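Long-range contact in amine Dehydrogenase (Pseudomonas putida, PDB 1JMX), which probably takes part in the oxidative deamination of primary amines, as the beta-propeller subunit of a haem-containing quinoprotein amine dehydrogenase: residues Gly4-Met14 with Val25-Lys35. Residues are numbered along the deposited sequence; the frame is centred on the assembly and turned at random.
Sequences GPALKAGHEYM and VVDVASDTVYK
Y34, K35 and M14 have the most surface buried where residues 4-14 meet residues 25-35. The Y34 ring takes Y13 edge-to-face, with centroids 5.2 Å apart and planes at 65°; Y13 CE2 lies above the Y34 face, offset toward its rim. With CG anti to the backbone N (chi1 -171°), Y34 also carries its hydroxyl to A6 O, a 2.9 Å hydrogen bond tilted 33° from the carbonyl plane. P5 CG packs on Y34 CE2. An alanine here has neither ring nor hydroxyl, which would probably leave A6 O without this donor and open a gap beside Y13 and P5. Beside Y34, K35 NZ donates to P5 O at 2.6 Å from above the carbonyl plane and also bonds L72 O; K35 CD packs 3.7 Å from L7 CD1. M14 and V26 form an antiparallel hydrogen-bonded pair, V26 N to M14 O at 2.7 Å and M14 N to V26 O at 3.0 Å. M14 CB sits 4.1 Å from V26 CB, with V28 CG2 also against it. Y13 bonds F347 through the backbone, placing strand 12-18 between 22-27 and 345-348, consistent with beta-propeller closure in which N- and C-terminal strands share one four-stranded antiparallel blade.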
loop_
_atom_site.group_PDB
_atom_site.type_symbol
_atom_site.label_atom_id
_atom_site.label_comp_id
_atom_site.label_asym_id
_atom_site.label_seq_id
_atom_site.Cartn_x
_atom_site.Cartn_y
_atom_site.Cartn_z
ATOM N N GLY B 4 -32.382 -27.487 5.140
ATOM C CA GLY B 4 -33.765 -26.964 5.454
ATOM C C GLY B 4 -34.741 -27.321 4.345
ATOM O O GLY B 4 -34.945 -28.514 4.081
ATOM N N PRO B 5 -35.379 -26.333 3.684
ATOM C CA PRO B 5 -36.321 -26.655 2.601
ATOM C C PRO B 5 -35.570 -27.136 1.354
ATOM O O PRO B 5 -34.585 -26.526 0.933
ATOM C CB PRO B 5 -37.025 -25.319 2.356
ATOM C CG PRO B 5 -35.944 -24.324 2.644
ATOM C CD PRO B 5 -35.330 -24.881 3.922
ATOM N N ALA B 6 -36.002 -28.258 0.795
ATOM C CA ALA B 6 -35.361 -28.791 -0.400
ATOM C C ALA B 6 -35.771 -27.918 -1.565
ATOM O O ALA B 6 -36.865 -27.357 -1.561
ATOM C CB ALA B 6 -35.798 -30.227 -0.644
ATOM N N LEU B 7 -34.889 -27.786 -2.547
ATOM C CA LEU B 7 -35.176 -26.977 -3.725
ATOM C C LEU B 7 -36.189 -27.644 -4.653
ATOM O O LEU B 7 -36.179 -28.865 -4.834
ATOM C CB LEU B 7 -33.888 -26.659 -4.486
ATOM C CG LEU B 7 -33.012 -25.514 -3.960
ATOM C CD1 LEU B 7 -32.713 -25.682 -2.477
ATOM C CD2 LEU B 7 -31.736 -25.443 -4.772
ATOM N N LYS B 8 -37.066 -26.835 -5.236
ATOM C CA LYS B 8 -38.090 -27.338 -6.140
ATOM C C LYS B 8 -37.592 -27.512 -7.565
ATOM O O LYS B 8 -36.869 -26.667 -8.088
ATOM C CB LYS B 8 -39.304 -26.413 -6.118
ATOM C CG LYS B 8 -39.865 -26.195 -4.734
ATOM C CD LYS B 8 -41.296 -25.712 -4.789
ATOM C CE LYS B 8 -41.840 -25.421 -3.387
ATOM N NZ LYS B 8 -41.729 -26.600 -2.466
ATOM N N ALA B 9 -37.997 -28.612 -8.189
ATOM C CA ALA B 9 -37.614 -28.924 -9.564
ATOM C C ALA B 9 -38.215 -27.930 -10.553
ATOM O O ALA B 9 -39.332 -27.457 -10.360
ATOM C CB ALA B 9 -38.046 -30.335 -9.915
ATOM N N GLY B 10 -37.466 -27.615 -11.605
ATOM C CA GLY B 10 -37.943 -26.673 -12.600
ATOM C C GLY B 10 -37.772 -25.217 -12.184
ATOM O O GLY B 10 -37.821 -24.321 -13.025
ATOM N N HIS B 11 -37.601 -24.979 -10.885
ATOM C CA HIS B 11 -37.414 -23.628 -10.364
ATOM C C HIS B 11 -35.996 -23.141 -10.536
ATOM O O HIS B 11 -35.045 -23.890 -10.337
ATOM C CB HIS B 11 -37.747 -23.564 -8.881
ATOM C CG HIS B 11 -39.209 -23.532 -8.595
ATOM N ND1 HIS B 11 -39.735 -22.894 -7.496
ATOM C CD2 HIS B 11 -40.254 -24.084 -9.249
ATOM C CE1 HIS B 11 -41.043 -23.058 -7.479
ATOM N NE2 HIS B 11 -41.383 -23.779 -8.531
ATOM N N GLU B 12 -35.870 -21.855 -10.840
ATOM C CA GLU B 12 -34.571 -21.228 -11.020
ATOM C C GLU B 12 -34.028 -20.742 -9.680
ATOM O O GLU B 12 -34.771 -20.221 -8.855
ATOM C CB GLU B 12 -34.689 -20.072 -11.998
ATOM C CG GLU B 12 -33.360 -19.475 -12.392
ATOM C CD GLU B 12 -33.448 -18.735 -13.696
ATOM O OE1 GLU B 12 -34.550 -18.259 -14.036
ATOM O OE2 GLU B 12 -32.424 -18.658 -14.393
ATOM N N TYR B 13 -32.731 -20.922 -9.467
ATOM C CA TYR B 13 -32.099 -20.518 -8.220
ATOM C C TYR B 13 -30.745 -19.894 -8.461
ATOM O O TYR B 13 -30.162 -20.038 -9.536
ATOM C CB TYR B 13 -31.934 -21.716 -7.289
ATOM C CG TYR B 13 -33.240 -22.296 -6.802
ATOM C CD1 TYR B 13 -33.757 -23.472 -7.358
ATOM C CD2 TYR B 13 -33.954 -21.678 -5.781
ATOM C CE1 TYR B 13 -34.953 -24.013 -6.901
ATOM C CE2 TYR B 13 -35.148 -22.210 -5.319
ATOM C CZ TYR B 13 -35.642 -23.378 -5.882
ATOM O OH TYR B 13 -36.822 -23.896 -5.409
ATOM N N MET B 14 -30.246 -19.208 -7.439
ATOM C CA MET B 14 -28.951 -18.549 -7.502
ATOM C C MET B 14 -28.226 -18.713 -6.184
ATOM O O MET B 14 -28.806 -18.511 -5.121
ATOM C CB MET B 14 -29.117 -17.056 -7.782
ATOM C CG MET B 14 -27.816 -16.254 -7.690
ATOM S SD MET B 14 -28.085 -14.467 -7.813
ATOM C CE MET B 14 -27.937 -14.280 -9.540
ATOM N N VAL B 25 -29.322 -19.455 -0.900
ATOM C CA VAL B 25 -30.019 -19.863 -2.105
ATOM C C VAL B 25 -31.068 -18.783 -2.341
ATOM O O VAL B 25 -31.874 -18.477 -1.461
ATOM C CB VAL B 25 -30.704 -21.238 -1.948
ATOM C CG1 VAL B 25 -31.377 -21.631 -3.250
ATOM C CG2 VAL B 25 -29.685 -22.290 -1.554
ATOM N N VAL B 26 -30.995 -18.157 -3.506
ATOM C CA VAL B 26 -31.923 -17.108 -3.871
ATOM C C VAL B 26 -32.932 -17.651 -4.866
ATOM O O VAL B 26 -32.569 -18.260 -5.868
ATOM C CB VAL B 26 -31.187 -15.883 -4.490
ATOM C CG1 VAL B 26 -32.190 -14.887 -5.081
ATOM C CG2 VAL B 26 -30.339 -15.191 -3.424
ATOM N N ASP B 27 -34.206 -17.514 -4.530
ATOM C CA ASP B 27 -35.251 -17.947 -5.422
ATOM C C ASP B 27 -35.371 -16.809 -6.435
ATOM O O ASP B 27 -35.822 -15.713 -6.106
ATOM C CB ASP B 27 -36.551 -18.141 -4.653
ATOM C CG ASP B 27 -37.678 -18.588 -5.542
ATOM O OD1 ASP B 27 -38.604 -17.789 -5.791
ATOM O OD2 ASP B 27 -37.622 -19.732 -6.017
ATOM N N VAL B 28 -34.910 -17.064 -7.653
ATOM C CA VAL B 28 -34.927 -16.066 -8.716
ATOM C C VAL B 28 -36.312 -15.534 -9.096
ATOM O O VAL B 28 -36.437 -14.379 -9.495
ATOM C CB VAL B 28 -34.192 -16.596 -9.967
ATOM C CG1 VAL B 28 -34.302 -15.617 -11.134
ATOM C CG2 VAL B 28 -32.732 -16.843 -9.630
ATOM N N ALA B 29 -37.353 -16.342 -8.928
ATOM C CA ALA B 29 -38.706 -15.911 -9.288
ATOM C C ALA B 29 -39.236 -14.770 -8.417
ATOM O O ALA B 29 -39.744 -13.765 -8.925
ATOM C CB ALA B 29 -39.674 -17.106 -9.243
ATOM N N SER B 30 -39.092 -14.930 -7.107
ATOM C CA SER B 30 -39.569 -13.947 -6.145
ATOM C C SER B 30 -38.500 -12.972 -5.655
ATOM O O SER B 30 -38.796 -12.056 -4.895
ATOM C CB SER B 30 -40.179 -14.674 -4.950
ATOM O OG SER B 30 -39.239 -15.558 -4.367
ATOM N N ASP B 31 -37.258 -13.190 -6.075
ATOM C CA ASP B 31 -36.146 -12.344 -5.665
ATOM C C ASP B 31 -36.024 -12.276 -4.157
ATOM O O ASP B 31 -35.832 -11.205 -3.583
ATOM C CB ASP B 31 -36.286 -10.944 -6.251
ATOM C CG ASP B 31 -35.851 -10.880 -7.688
ATOM O OD1 ASP B 31 -34.883 -11.587 -8.031
ATOM O OD2 ASP B 31 -36.471 -10.133 -8.473
ATOM N N THR B 32 -36.183 -13.428 -3.517
ATOM C CA THR B 32 -36.088 -13.512 -2.068
ATOM C C THR B 32 -35.181 -14.683 -1.689
ATOM O O THR B 32 -34.970 -15.593 -2.491
ATOM C CB THR B 32 -37.492 -13.692 -1.404
ATOM O OG1 THR B 32 -37.990 -15.017 -1.645
ATOM C CG2 THR B 32 -38.493 -12.673 -1.955
ATOM N N VAL B 33 -34.617 -14.632 -0.487
ATOM C CA VAL B 33 -33.748 -15.694 -0.001
ATOM C C VAL B 33 -34.583 -16.942 0.299
ATOM O O VAL B 33 -35.488 -16.920 1.137
ATOM C CB VAL B 33 -32.976 -15.257 1.267
ATOM C CG1 VAL B 33 -32.092 -16.396 1.773
ATOM C CG2 VAL B 33 -32.135 -14.027 0.955
ATOM N N TYR B 34 -34.321 -18.007 -0.452
ATOM C CA TYR B 34 -35.034 -19.266 -0.279
ATOM C C TYR B 34 -34.577 -19.988 0.987
ATOM O O TYR B 34 -35.400 -20.418 1.803
ATOM C CB TYR B 34 -34.823 -20.144 -1.509
ATOM C CG TYR B 34 -35.689 -21.371 -1.519
ATOM C CD1 TYR B 34 -37.032 -21.295 -1.893
ATOM C CD2 TYR B 34 -35.173 -22.614 -1.147
ATOM C CE1 TYR B 34 -37.843 -22.434 -1.896
ATOM C CE2 TYR B 34 -35.974 -23.757 -1.147
ATOM C CZ TYR B 34 -37.305 -23.657 -1.522
ATOM O OH TYR B 34 -38.095 -24.776 -1.521
ATOM N N LYS B 35 -33.260 -20.094 1.152
ATOM C CA LYS B 35 -32.662 -20.740 2.319
ATOM C C LYS B 35 -31.193 -20.340 2.469
ATOM O O LYS B 35 -30.581 -19.800 1.551
ATOM C CB LYS B 35 -32.797 -22.274 2.235
ATOM C CG LYS B 35 -31.965 -22.927 1.134
ATOM C CD LYS B 35 -32.258 -24.412 0.986
ATOM C CE LYS B 35 -31.878 -25.180 2.235
ATOM N NZ LYS B 35 -32.266 -26.602 2.111
HETATM O O HOH W 1 -38.683 -21.962 -4.880
HETATM O O HOH W 2 -37.252 -19.370 -8.607
#